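Alr4995 protein (Nostoc sp., PDB 6LRF) catalyses two linked steps of arginine breakdown, acting as an arginine dihydrolase that forms ornithine and as an ornithine cyclodeaminase that converts ornithine to proline. Local coordinates at residues V80-F85 with E99-N104; E291-D296 with R444-R449; K622-A627 with N644-G649. All coordinates share one frame; numbering follows the deposited sequence.

Contact 1. Residues V80-F85 with E99-N104; sequences VVLSRF and EWFEGN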
ATOM      1  N   VAL B  80     -18.117  53.511  22.053  1.00 20.37           N
ATOM      2  CA  VAL B  80     -18.479  52.336  21.270  1.00 20.33           C
ATOM      3  C   VAL B  80     -17.643  52.317  19.991  1.00 23.96           C
ATOM      4  O   VAL B  80     -17.427  53.355  19.374  1.00 21.03           O
ATOM      5  CB  VAL B  80     -20.014  52.285  20.944  1.00 23.73           C
ATOM      6  CG1 VAL B  80     -20.520  53.623  20.536  1.00 28.22           C
ATOM      7  CG2 VAL B  80     -20.319  51.271  19.835  1.00 23.23           C
ATOM      8  N   VAL B  81     -17.113  51.146  19.633  1.00 19.26           N
ATOM      9  CA  VAL B  81     -16.585  50.948  18.285  1.00 14.97           C
ATOM     10  C   VAL B  81     -17.719  50.298  17.506  1.00 21.39           C
ATOM     11  O   VAL B  81     -18.188  49.219  17.862  1.00 20.37           O
ATOM     12  CB  VAL B  81     -15.318  50.068  18.231  1.00 21.08           C
ATOM     13  CG1 VAL B  81     -14.794  49.979  16.776  1.00 17.22           C
ATOM     14  CG2 VAL B  81     -14.232  50.631  19.152  1.00 18.54           C
ATOM     15  N   LEU B  82     -18.194  51.001  16.483  1.00 19.70           N
ATOM     16  CA  LEU B  82     -19.257  50.519  15.619  1.00 23.45           C
ATOM     17  C   LEU B  82     -18.794  49.318  14.799  1.00 21.88           C
ATOM     18  O   LEU B  82     -17.691  49.319  14.276  1.00 21.07           O
ATOM     19  CB  LEU B  82     -19.701  51.647  14.684  1.00 23.94           C
ATOM     20  CG  LEU B  82     -20.975  51.467  13.868  1.00 29.77           C
ATOM     21  CD1 LEU B  82     -22.196  51.481  14.773  1.00 31.06           C
ATOM     22  CD2 LEU B  82     -21.067  52.582  12.818  1.00 31.33           C
ATOM     23  N   SER B  83     -19.633  48.303  14.671  1.00 24.05           N
ATOM     24  CA  SER B  83     -19.312  47.224  13.750  1.00 20.90           C
ATOM     25  C   SER B  83     -19.252  47.700  12.308  1.00 25.80           C
ATOM     26  O   SER B  83     -20.059  48.534  11.872  1.00 25.32           O
ATOM     27  CB  SER B  83     -20.322  46.091  13.869  1.00 21.47           C
ATOM     28  OG  SER B  83     -20.117  45.383  15.084  1.00 22.69           O
ATOM     29  N   ARG B  84     -18.265  47.177  11.586  1.00 20.91           N
ATOM     30  CA  ARG B  84     -18.253  47.230  10.137  1.00 24.31           C
ATOM     31  C   ARG B  84     -18.384  45.783   9.624  1.00 26.72           C
ATOM     32  O   ARG B  84     -17.457  44.979   9.772  1.00 22.17           O
ATOM     33  CB  ARG B  84     -16.976  47.900   9.622  1.00 20.86           C
ATOM     34  CG  ARG B  84     -16.852  47.959   8.087  1.00 28.05           C
ATOM     35  CD  ARG B  84     -18.112  48.503   7.419  1.00 36.78           C
ATOM     36  NE  ARG B  84     -17.977  48.612   5.963  1.00 48.97           N
ATOM     37  CZ  ARG B  84     -18.948  49.011   5.140  1.00 45.38           C
ATOM     38  NH1 ARG B  84     -18.728  49.081   3.831  1.00 41.63           N
ATOM     39  NH2 ARG B  84     -20.143  49.341   5.624  1.00 45.19           N
ATOM     40  N   PHE B  85     -19.542  45.436   9.062  1.00 22.79           N
ATOM     41  CA  PHE B  85     -19.799  44.034   8.707  1.00 28.99           C
ATOM     42  C   PHE B  85     -19.040  43.649   7.437  1.00 29.68           C
ATOM     43  O   PHE B  85     -18.853  44.468   6.542  1.00 24.47           O
ATOM     44  CB  PHE B  85     -21.304  43.757   8.527  1.00 28.40           C
ATOM     45  CG  PHE B  85     -22.094  43.814   9.812  1.00 29.35           C
ATOM     46  CD1 PHE B  85     -22.195  42.700  10.633  1.00 27.32           C
ATOM     47  CD2 PHE B  85     -22.728  44.991  10.205  1.00 27.53           C
ATOM     48  CE1 PHE B  85     -22.928  42.740  11.822  1.00 30.31           C
ATOM     49  CE2 PHE B  85     -23.460  45.051  11.396  1.00 27.29           C
ATOM     50  CZ  PHE B  85     -23.562  43.922  12.209  1.00 28.72           C
ATOM     51  N   GLU B  99     -27.395  54.932  14.852  1.00 28.35           N
ATOM     52  CA  GLU B  99     -28.450  55.828  15.324  1.00 29.30           C
ATOM     53  C   GLU B  99     -28.783  55.539  16.778  1.00 28.90           C
ATOM     54  O   GLU B  99     -28.900  56.454  17.580  1.00 25.62           O
ATOM     55  CB  GLU B  99     -29.715  55.694  14.483  1.00 28.01           C
ATOM     56  CG  GLU B  99     -30.778  56.731  14.830  1.00 33.97           C
ATOM     57  CD  GLU B  99     -32.038  56.568  13.994  1.00 46.47           C
ATOM     58  OE1 GLU B  99     -32.711  55.514  14.138  1.00 44.29           O
ATOM     59  OE2 GLU B  99     -32.330  57.474  13.165  1.00 52.40           O
ATOM     60  N   TRP B 100     -28.941  54.269  17.124  1.00 23.23           N
ATOM     61  CA  TRP B 100     -29.242  53.951  18.506  1.00 24.66           C
ATOM     62  C   TRP B 100     -28.111  54.418  19.429  1.00 25.91           C
ATOM     63  O   TRP B 100     -28.366  55.031  20.461  1.00 26.75           O
ATOM     64  CB  TRP B 100     -29.503  52.453  18.705  1.00 24.43           C
ATOM     65  CG  TRP B 100     -30.005  52.195  20.100  1.00 27.49           C
ATOM     66  CD1 TRP B 100     -31.318  52.148  20.515  1.00 27.81           C
ATOM     67  CD2 TRP B 100     -29.208  51.998  21.275  1.00 26.11           C
ATOM     68  NE1 TRP B 100     -31.374  51.916  21.867  1.00 26.48           N
ATOM     69  CE2 TRP B 100     -30.097  51.826  22.360  1.00 25.83           C
ATOM     70  CE3 TRP B 100     -27.831  51.953  21.515  1.00 25.08           C
ATOM     71  CZ2 TRP B 100     -29.652  51.608  23.664  1.00 29.16           C
ATOM     72  CZ3 TRP B 100     -27.390  51.738  22.811  1.00 29.63           C
ATOM     73  CH2 TRP B 100     -28.300  51.566  23.869  1.00 27.09           C
ATOM     74  N   PHE B 101     -26.868  54.141  19.059  1.00 26.75           N
ATOM     75  CA  PHE B 101     -25.747  54.456  19.939  1.00 24.32           C
ATOM     76  C   PHE B 101     -25.654  55.961  20.184  1.00 29.32           C
ATOM     77  O   PHE B 101     -25.536  56.405  21.336  1.00 25.46           O
ATOM     78  CB  PHE B 101     -24.424  53.934  19.363  1.00 19.40           C
ATOM     79  CG  PHE B 101     -24.220  52.449  19.541  1.00 19.98           C
ATOM     80  CD1 PHE B 101     -24.355  51.861  20.795  1.00 22.57           C
ATOM     81  CD2 PHE B 101     -23.879  51.643  18.457  1.00 23.05           C
ATOM     82  CE1 PHE B 101     -24.166  50.507  20.973  1.00 23.32           C
ATOM     83  CE2 PHE B 101     -23.689  50.270  18.629  1.00 22.01           C
ATOM     84  CZ  PHE B 101     -23.830  49.706  19.881  1.00 20.93           C
ATOM     85  N   GLU B 102     -25.708  56.739  19.104  1.00 24.55           N
ATOM     86  CA  GLU B 102     -25.569  58.184  19.208  1.00 27.64           C
ATOM     87  C   GLU B 102     -26.741  58.809  19.973  1.00 29.84           C
ATOM     88  O   GLU B 102     -26.537  59.698  20.789  1.00 31.73           O
ATOM     89  CB  GLU B 102     -25.403  58.795  17.820  1.00 30.76           C
ATOM     90  CG  GLU B 102     -23.985  58.573  17.312  1.00 34.77           C
ATOM     91  CD  GLU B 102     -23.680  59.220  15.973  1.00 39.67           C
ATOM     92  OE1 GLU B 102     -24.612  59.430  15.163  1.00 44.49           O
ATOM     93  OE2 GLU B 102     -22.483  59.510  15.732  1.00 44.11           O
ATOM     94  N   GLY B 103     -27.947  58.296  19.762  1.00 28.44           N
ATOM     95  CA  GLY B 103     -29.114  58.762  20.493  1.00 26.17           C
ATOM     96  C   GLY B 103     -29.120  58.331  21.947  1.00 31.20           C
ATOM     97  O   GLY B 103     -29.970  58.751  22.726  1.00 27.90           O
ATOM     98  N   ASN B 104     -28.175  57.478  22.327  1.00 29.02           N
ATOM     99  CA  ASN B 104     -28.059  57.104  23.726  1.00 26.90           C
ATOM    100  C   ASN B 104     -26.750  57.575  24.340  1.00 24.19           C
ATOM    101  O   ASN B 104     -26.300  57.024  25.340  1.00 24.55           O
ATOM    102  CB  ASN B 104     -28.230  55.599  23.891  1.00 25.96           C
ATOM    103  CG  ASN B 104     -29.695  55.185  23.907  1.00 29.48           C
ATOM    104  OD1 ASN B 104     -30.275  54.947  24.971  1.00 29.10           O
ATOM    105  ND2 ASN B 104     -30.299  55.094  22.725  1.00 25.89           N
TER
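Val-80 rests a methyl on the ring of Phe-101. Val-80 CG2 stands 3.7 Å from the Phe-101 ring centroid and only 11° off the ring normal, which makes this a CH-pi contact over the centre of the face. The other methyl, Val-80 CG1, reaches the root of the ring instead, 4.0 Å from Phe-101 CG. Leu-82 comes from a different direction: Leu-82 CD1 lies near the ring plane, at the edge, 4.1 Å from Phe-101 CD2. Placing Phe-101 CG anti to the carbonyl carbon (chi1 -77°) sends the ring from the helix toward the strand, where it meets both residues.

The two segments belong to a beta-alpha-beta crossover: strand 79-82 leads through helix 93-103 to strand 107-109, which pairs in parallel with the first. The GME family to which this region is assigned is built on the alpha/beta pentein propeller. Val-80 bonds through its backbone to Thr-107 and Tyr-109, and Val-108 touches Val-80, Leu-82 and Phe-101. Between Val-80 and Leu-82, Val-81 points away from helix 93-103 and packs on helix 145-152.

Farther out, Asn-104 ND2 donates to Trp-100 O at 3.0 Å while sitting above the centre of the Trp-100 ring. Near the helix start, Glu-94 forms a salt bridge with Arg-84 and accepts a bond from Phe-85 N.

Contact 2. Residues E291-D296 with R444-R449; sequences EGHLLD and RKTESR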
ATOM      1  N   GLU B 291      10.496  40.068  -4.769  1.00 30.32           N
ATOM      2  CA  GLU B 291      10.801  40.305  -6.182  1.00 29.67           C
ATOM      3  C   GLU B 291      10.991  38.997  -6.957  1.00 34.49           C
ATOM      4  O   GLU B 291      11.449  37.996  -6.405  1.00 29.01           O
ATOM      5  CB  GLU B 291      12.071  41.141  -6.334  1.00 31.61           C
ATOM      6  CG  GLU B 291      11.934  42.630  -6.096  1.00 38.17           C
ATOM      7  CD  GLU B 291      13.220  43.390  -6.461  1.00 51.77           C
ATOM      8  OE1 GLU B 291      14.171  42.743  -6.955  1.00 52.30           O
ATOM      9  OE2 GLU B 291      13.277  44.630  -6.269  1.00 49.80           O
ATOM     10  N   GLY B 292      10.682  39.015  -8.250  1.00 31.71           N
ATOM     11  CA  GLY B 292      10.875  37.835  -9.080  1.00 30.95           C
ATOM     12  C   GLY B 292       9.788  37.682 -10.119  1.00 29.95           C
ATOM     13  O   GLY B 292       9.163  38.671 -10.517  1.00 28.29           O
ATOM     14  N   HIS B 293       9.569  36.454 -10.577  1.00 29.03           N
ATOM     15  CA  HIS B 293       8.477  36.171 -11.507  1.00 34.26           C
ATOM     16  C   HIS B 293       7.240  35.802 -10.692  1.00 35.31           C
ATOM     17  O   HIS B 293       6.840  34.643 -10.613  1.00 38.88           O
ATOM     18  CB  HIS B 293       8.863  35.055 -12.483  1.00 37.54           C
ATOM     19  CG  HIS B 293      10.113  35.341 -13.258  1.00 39.89           C
ATOM     20  ND1 HIS B 293      11.258  34.585 -13.128  1.00 37.02           N
ATOM     21  CD2 HIS B 293      10.404  36.313 -14.156  1.00 35.22           C
ATOM     22  CE1 HIS B 293      12.196  35.070 -13.923  1.00 40.29           C
ATOM     23  NE2 HIS B 293      11.707  36.123 -14.552  1.00 35.39           N
ATOM     24  N   LEU B 294       6.643  36.809 -10.081  1.00 30.99           N
ATOM     25  CA  LEU B 294       5.743  36.577  -8.963  1.00 33.48           C
ATOM     26  C   LEU B 294       4.460  35.874  -9.377  1.00 33.68           C
ATOM     27  O   LEU B 294       3.985  34.983  -8.680  1.00 33.58           O
ATOM     28  CB  LEU B 294       5.422  37.899  -8.278  1.00 26.08           C
ATOM     29  CG  LEU B 294       6.618  38.651  -7.684  1.00 32.80           C
ATOM     30  CD1 LEU B 294       6.153  39.893  -6.906  1.00 29.14           C
ATOM     31  CD2 LEU B 294       7.460  37.738  -6.801  1.00 27.85           C
ATOM     32  N   LEU B 295       3.914  36.263 -10.521  1.00 30.94           N
ATOM     33  CA  LEU B 295       2.615  35.753 -10.925  1.00 31.48           C
ATOM     34  C   LEU B 295       2.643  34.320 -11.393  1.00 35.02           C
ATOM     35  O   LEU B 295       1.733  33.558 -11.065  1.00 39.54           O
ATOM     36  CB  LEU B 295       2.024  36.615 -12.026  1.00 35.95           C
ATOM     37  CG  LEU B 295       1.513  37.935 -11.473  1.00 37.08           C
ATOM     38  CD1 LEU B 295       0.747  38.655 -12.557  1.00 40.21           C
ATOM     39  CD2 LEU B 295       0.660  37.677 -10.252  1.00 29.51           C
ATOM     40  N   ASP B 296       3.665  33.937 -12.156  1.00 27.49           N
ATOM     41  CA  ASP B 296       3.649  32.592 -12.739  1.00 35.59           C
ATOM     42  C   ASP B 296       4.372  31.543 -11.895  1.00 39.13           C
ATOM     43  O   ASP B 296       4.115  30.351 -12.034  1.00 45.01           O
ATOM     44  CB  ASP B 296       4.227  32.600 -14.163  1.00 39.95           C
ATOM     45  CG  ASP B 296       5.684  33.012 -14.214  1.00 39.13           C
ATOM     46  OD1 ASP B 296       6.544  32.239 -13.739  1.00 50.77           O
ATOM     47  OD2 ASP B 296       5.973  34.103 -14.755  1.00 46.82           O
ATOM     48  N   ARG B 444      19.061  32.155  -2.127  1.00 41.70           N
ATOM     49  CA  ARG B 444      18.679  31.163  -3.121  1.00 51.49           C
ATOM     50  C   ARG B 444      18.618  31.799  -4.508  1.00 53.01           C
ATOM     51  O   ARG B 444      18.047  32.882  -4.682  1.00 53.63           O
ATOM     52  CB  ARG B 444      17.331  30.536  -2.783  1.00 46.43           C
ATOM     53  CG  ARG B 444      17.197  30.071  -1.369  1.00 39.46           C
ATOM     54  CD  ARG B 444      15.760  29.702  -1.061  1.00 44.21           C
ATOM     55  NE  ARG B 444      15.231  28.702  -1.987  1.00 43.22           N
ATOM     56  CZ  ARG B 444      14.043  28.115  -1.849  1.00 42.65           C
ATOM     57  NH1 ARG B 444      13.255  28.422  -0.823  1.00 39.27           N
ATOM     58  NH2 ARG B 444      13.642  27.216  -2.735  1.00 44.81           N
ATOM     59  N   LYS B 445      19.211  31.123  -5.489  1.00 56.94           N
ATOM     60  CA  LYS B 445      19.195  31.607  -6.868  1.00 61.86           C
ATOM     61  C   LYS B 445      17.765  31.565  -7.412  1.00 60.44           C
ATOM     62  O   LYS B 445      16.909  30.872  -6.856  1.00 59.63           O
ATOM     63  CB  LYS B 445      20.149  30.785  -7.748  1.00 60.49           C
ATOM     64  CG  LYS B 445      21.641  30.873  -7.349  1.00 59.88           C
ATOM     65  CD  LYS B 445      21.995  32.216  -6.686  1.00 62.12           C
ATOM     66  CE  LYS B 445      23.420  32.690  -7.003  1.00 65.41           C
ATOM     67  NZ  LYS B 445      23.600  33.154  -8.416  1.00 55.73           N
ATOM     68  N   THR B 446      17.513  32.316  -8.485  1.00 61.11           N
ATOM     69  CA  THR B 446      16.157  32.518  -9.010  1.00 63.30           C
ATOM     70  C   THR B 446      15.370  31.217  -9.205  1.00 61.28           C
ATOM     71  O   THR B 446      14.258  31.072  -8.692  1.00 55.05           O
ATOM     72  CB  THR B 446      16.177  33.273 -10.361  1.00 66.71           C
ATOM     73  OG1 THR B 446      17.126  34.347 -10.311  1.00 65.95           O
ATOM     74  CG2 THR B 446      14.790  33.829 -10.676  1.00 60.07           C
ATOM     75  N   GLU B 447      15.959  30.269  -9.932  1.00 63.61           N
ATOM     76  CA  GLU B 447      15.285  29.010 -10.240  1.00 59.79           C
ATOM     77  C   GLU B 447      14.908  28.237  -8.969  1.00 60.57           C
ATOM     78  O   GLU B 447      13.928  27.488  -8.957  1.00 60.56           O
ATOM     79  CB  GLU B 447      16.165  28.150 -11.163  1.00 59.64           C
ATOM     80  CG  GLU B 447      17.025  27.098 -10.459  1.00 68.06           C
ATOM     81  CD  GLU B 447      17.936  26.324 -11.411  1.00 73.17           C
ATOM     82  OE1 GLU B 447      17.519  26.047 -12.560  1.00 72.45           O
ATOM     83  OE2 GLU B 447      19.065  25.972 -11.003  1.00 75.64           O
ATOM     84  N   SER B 448      15.670  28.441  -7.894  1.00 60.22           N
ATOM     85  CA  SER B 448      15.407  27.761  -6.625  1.00 56.85           C
ATOM     86  C   SER B 448      14.148  28.279  -5.918  1.00 57.85           C
ATOM     87  O   SER B 448      13.247  27.491  -5.599  1.00 49.12           O
ATOM     88  CB  SER B 448      16.612  27.887  -5.685  1.00 57.57           C
ATOM     89  OG  SER B 448      16.340  27.276  -4.427  1.00 52.07           O
ATOM     90  N   ARG B 449      14.089  29.592  -5.667  1.00 55.02           N
ATOM     91  CA  ARG B 449      12.949  30.200  -4.962  1.00 51.91           C
ATOM     92  C   ARG B 449      11.635  29.974  -5.719  1.00 51.56           C
ATOM     93  O   ARG B 449      10.556  29.989  -5.122  1.00 51.43           O
ATOM     94  CB  ARG B 449      13.159  31.711  -4.751  1.00 49.50           C
ATOM     95  CG  ARG B 449      14.468  32.103  -4.078  1.00 54.40           C
ATOM     96  CD  ARG B 449      14.560  33.605  -3.781  1.00 48.59           C
ATOM     97  NE  ARG B 449      14.375  34.428  -4.975  1.00 52.23           N
ATOM     98  CZ  ARG B 449      13.408  35.337  -5.131  1.00 55.67           C
ATOM     99  NH1 ARG B 449      13.329  36.028  -6.261  1.00 49.85           N
ATOM    100  NH2 ARG B 449      12.518  35.563  -4.167  1.00 43.64           N
TER
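Arg-449 reaches across to the end of strand 280-292 and gives an N-H to the carbonyl of Glu-291. The distance from Arg-449 NH1 to Glu-291 O is 2.7 Å and the bond is nearly straight, with 172° at the hydrogen. The oxygen lies in the guanidinium plane, whereas the donor is tilted 25° from the carbonyl plane. A bend at chi3 (-56°) turns the guanidinium edge to this oxygen, and Arg-449 NH2 is bonded to Leu-353 O. This is the tight part of the contact: the backbone angles of Gly-292 alone leave no room for a CB, which would jam against the carbonyl O of Glu-291, and Arg-449 NH1 is a second obstacle. Were Arg-449 replaced by alanine, the carbonyls of Glu-291 and Leu-353 would probably lose their shared donor, with a gap opened beside Gly-292.

The outer side is looser. Thr-446 CG2 approaches the His-293 ring obliquely, no nearer than 4.3 Å to His-293 CE1, and Thr-446 itself is exposed. The imidazole takes its polar partners from beyond this pair: Gln-326 O at NE2 and Glu-450 OE1 at ND1. The Glu-291 carboxylate leads away to a salt bridge with Arg-289. Within the segment 444-449, Arg-444 grips Ser-448 OG side-on through NE and NH2, and one face of its guanidinium lies against Arg-449 CA.

The chain leaves strand 280-292 of the mixed sheet through an inverse gamma turn centred on His-293, and the short helix 446-449 of the first ArgZ-like region meets the LOR/SDH-like region at this strand exit.

Contact 3. Residues K622-A627 with N644-G649; sequences KHLEGA and NMTPAG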
ATOM      1  N   LYS B 622      17.421  -5.204  30.309  1.00 23.11           N
ATOM      2  CA  LYS B 622      17.146  -5.188  31.738  1.00 26.78           C
ATOM      3  C   LYS B 622      15.667  -4.929  32.027  1.00 29.50           C
ATOM      4  O   LYS B 622      15.040  -5.635  32.821  1.00 30.13           O
ATOM      5  CB  LYS B 622      18.009  -4.140  32.441  1.00 25.83           C
ATOM      6  CG  LYS B 622      17.834  -4.146  33.956  1.00 33.19           C
ATOM      7  CD  LYS B 622      18.738  -3.109  34.620  1.00 45.87           C
ATOM      8  CE  LYS B 622      18.317  -1.680  34.295  1.00 42.86           C
ATOM      9  NZ  LYS B 622      17.007  -1.314  34.936  1.00 47.86           N
ATOM     10  N   HIS B 623      15.090  -3.928  31.377  1.00 27.07           N
ATOM     11  CA  HIS B 623      13.686  -3.629  31.637  1.00 27.71           C
ATOM     12  C   HIS B 623      12.758  -4.675  31.038  1.00 26.66           C
ATOM     13  O   HIS B 623      11.610  -4.797  31.455  1.00 25.11           O
ATOM     14  CB  HIS B 623      13.340  -2.240  31.118  1.00 27.35           C
ATOM     15  CG  HIS B 623      13.968  -1.152  31.918  1.00 29.69           C
ATOM     16  ND1 HIS B 623      13.625  -0.909  33.229  1.00 33.80           N
ATOM     17  CD2 HIS B 623      14.949  -0.271  31.610  1.00 31.67           C
ATOM     18  CE1 HIS B 623      14.354   0.090  33.690  1.00 40.59           C
ATOM     19  NE2 HIS B 623      15.163   0.498  32.727  1.00 36.49           N
ATOM     20  N   LEU B 624      13.252  -5.444  30.071  1.00 23.08           N
ATOM     21  CA  LEU B 624      12.437  -6.503  29.497  1.00 20.74           C
ATOM     22  C   LEU B 624      12.319  -7.724  30.428  1.00 27.93           C
ATOM     23  O   LEU B 624      11.394  -8.516  30.292  1.00 26.27           O
ATOM     24  CB  LEU B 624      13.005  -6.921  28.143  1.00 23.51           C
ATOM     25  CG  LEU B 624      12.726  -5.945  26.991  1.00 25.55           C
ATOM     26  CD1 LEU B 624      13.338  -6.457  25.700  1.00 21.67           C
ATOM     27  CD2 LEU B 624      11.236  -5.755  26.822  1.00 22.61           C
ATOM     28  N   GLU B 625      13.242  -7.869  31.376  1.00 27.87           N
ATOM     29  CA  GLU B 625      13.218  -9.009  32.302  1.00 27.41           C
ATOM     30  C   GLU B 625      11.898  -9.065  33.069  1.00 30.43           C
ATOM     31  O   GLU B 625      11.459  -8.054  33.616  1.00 27.61           O
ATOM     32  CB  GLU B 625      14.385  -8.922  33.289  1.00 27.60           C
ATOM     33  CG  GLU B 625      15.751  -9.140  32.643  1.00 40.39           C
ATOM     34  CD  GLU B 625      16.922  -8.985  33.616  1.00 46.76           C
ATOM     35  OE1 GLU B 625      16.692  -8.690  34.814  1.00 47.13           O
ATOM     36  OE2 GLU B 625      18.078  -9.162  33.168  1.00 46.41           O
ATOM     37  N   GLY B 626      11.259 -10.233  33.079  1.00 25.99           N
ATOM     38  CA  GLY B 626       9.990 -10.409  33.772  1.00 26.35           C
ATOM     39  C   GLY B 626       8.737  -9.977  33.024  1.00 29.46           C
ATOM     40  O   GLY B 626       7.625 -10.130  33.530  1.00 30.88           O
ATOM     41  N   ALA B 627       8.902  -9.426  31.823  1.00 28.93           N
ATOM     42  CA  ALA B 627       7.752  -8.963  31.033  1.00 26.58           C
ATOM     43  C   ALA B 627       6.788 -10.098  30.677  1.00 29.14           C
ATOM     44  O   ALA B 627       7.220 -11.156  30.234  1.00 28.06           O
ATOM     45  CB  ALA B 627       8.238  -8.268  29.745  1.00 28.24           C
ATOM     46  N   ASN B 644      13.920  -9.300  19.188  1.00 27.54           N
ATOM     47  CA  ASN B 644      15.151 -10.107  19.250  1.00 30.13           C
ATOM     48  C   ASN B 644      15.502 -10.446  20.685  1.00 29.76           C
ATOM     49  O   ASN B 644      16.007 -11.521  20.974  1.00 25.85           O
ATOM     50  CB  ASN B 644      16.370  -9.385  18.645  1.00 25.76           C
ATOM     51  CG  ASN B 644      16.167  -8.955  17.209  1.00 32.94           C
ATOM     52  OD1 ASN B 644      15.386  -9.550  16.463  1.00 31.76           O
ATOM     53  ND2 ASN B 644      16.870  -7.888  16.815  1.00 33.92           N
HETATM   54  N   MSE B 645      15.250  -9.508  21.585  1.00 24.34           N
HETATM   55  CA  MSE B 645      15.676  -9.689  22.962  1.00 23.47           C
HETATM   56  C   MSE B 645      14.715 -10.503  23.808  1.00 25.44           C
HETATM   57  O   MSE B 645      15.039 -10.812  24.950  1.00 25.00           O
HETATM   58  CB  MSE B 645      15.882  -8.339  23.643  1.00 24.25           C
HETATM   59  CG  MSE B 645      17.022  -7.520  23.093  1.00 30.82           C
HETATM   60 SE   MSE B 645      17.008  -5.808  24.014  0.54 29.50          SE
HETATM   61  CE  MSE B 645      17.731  -4.671  22.602  1.00 22.19           C
ATOM     62  N   THR B 646      13.541 -10.831  23.270  1.00 22.73           N
ATOM     63  CA  THR B 646      12.460 -11.383  24.093  1.00 24.50           C
ATOM     64  C   THR B 646      12.223 -12.887  23.913  1.00 21.76           C
ATOM     65  O   THR B 646      12.002 -13.345  22.796  1.00 20.25           O
ATOM     66  CB  THR B 646      11.134 -10.664  23.783  1.00 28.46           C
ATOM     67  OG1 THR B 646      11.275  -9.257  24.043  1.00 30.34           O
ATOM     68  CG2 THR B 646      10.002 -11.247  24.634  1.00 25.97           C
ATOM     69  N   PRO B 647      12.221 -13.657  25.020  1.00 25.69           N
ATOM     70  CA  PRO B 647      11.980 -15.102  24.937  1.00 25.50           C
ATOM     71  C   PRO B 647      10.533 -15.447  24.620  1.00 29.88           C
ATOM     72  O   PRO B 647       9.683 -14.560  24.643  1.00 28.51           O
ATOM     73  CB  PRO B 647      12.336 -15.594  26.340  1.00 26.15           C
ATOM     74  CG  PRO B 647      12.029 -14.451  27.213  1.00 29.92           C
ATOM     75  CD  PRO B 647      12.449 -13.226  26.412  1.00 25.81           C
ATOM     76  N   ALA B 648      10.256 -16.721  24.354  1.00 25.26           N
ATOM     77  CA  ALA B 648       8.883 -17.192  24.212  1.00 29.77           C
ATOM     78  C   ALA B 648       8.138 -17.084  25.551  1.00 27.27           C
ATOM     79  O   ALA B 648       8.745 -16.902  26.605  1.00 28.29           O
ATOM     80  CB  ALA B 648       8.852 -18.645  23.691  1.00 23.89           C
ATOM     81  N   GLY B 649       6.821 -17.210  25.511  1.00 27.83           N
ATOM     82  CA  GLY B 649       6.027 -17.068  26.719  1.00 34.02           C
ATOM     83  C   GLY B 649       5.726 -15.617  27.073  1.00 37.29           C
ATOM     84  O   GLY B 649       5.232 -15.331  28.171  1.00 34.93           O
TER
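Leu-624 crosses the side chains of Met-645 and Thr-646 at about a right angle, and a single methyl does the touching. Leu-624 CD1 lies 3.8 Å from Met-645 CB and 3.9 Å from Thr-646 OG1. The selenium of Met-645, a selenomethionine in this crystal, passes somewhat farther off, with Met-645 SE 4.1 Å from Leu-624 CD1. The leucine is extended beyond its CB, with chi2 at 180°, and this carries CD1 outward to the place where the two neighbouring side chains start. Met-645 sets out toward the leucine and then leads away, so that its root rather than its tip carries the closest approach; its side chain goes on to touch Gln-617 and Tyr-620 of helix 613-624.

Thr-646 OG1 meets the leucine methyl by van der Waals contact; its polar partner is Val-642 O, one turn back. Helices 613-624 and 637-645 lead into strands 629-633 and 651-656, adjacent strands of a parallel sheet whose order, 3-2-1-4-5-6, is that of a Rossmann fold. Ile-630 of strand 629-633 touches both Leu-624 and Thr-646, and Leu-624 also meets Val-492 of strand 491-495.

Past the leucine the chain makes a type II turn from Leu-624 to Ala-627, closed by Ala-627 N to Leu-624 O at 3.1 Å. Gly-626 takes its third position with phi at 83°, where a CB would jam against the carbonyl O of Glu-625. Lys-490 bonds the carbonyls of His-623 and Glu-625, while Arg-668 bonds Thr-646 O. At the interface with a neighbouring subunit, Met-645 packs on Arg-403 of that subunit, and Ala-648 makes backbone hydrogen bonds to the same subunit.

The three contacts follow one another along the chain without overlap, each in a different part of this multi-region enzyme. Contact 1 lies in the dimethylhydrolase-like GME region, contact 2 joins the LOR/SDH conserved region to the first ArgZ-like region, and contact 3 lies in the Rossmann-fold region. The centres of contacts 1 and 2 are about 47 Å apart, and those of contacts 2 and 3 about 57 Å. Contacts 1 and 3, about 73 Å apart between centres, sit on opposite sides of the chain's centre. They lie in different sheets, as expected if the dihydrolase and cyclodeaminase activities reside in different parts of the chain, whereas contact 2 ties together segments 148 residues apart.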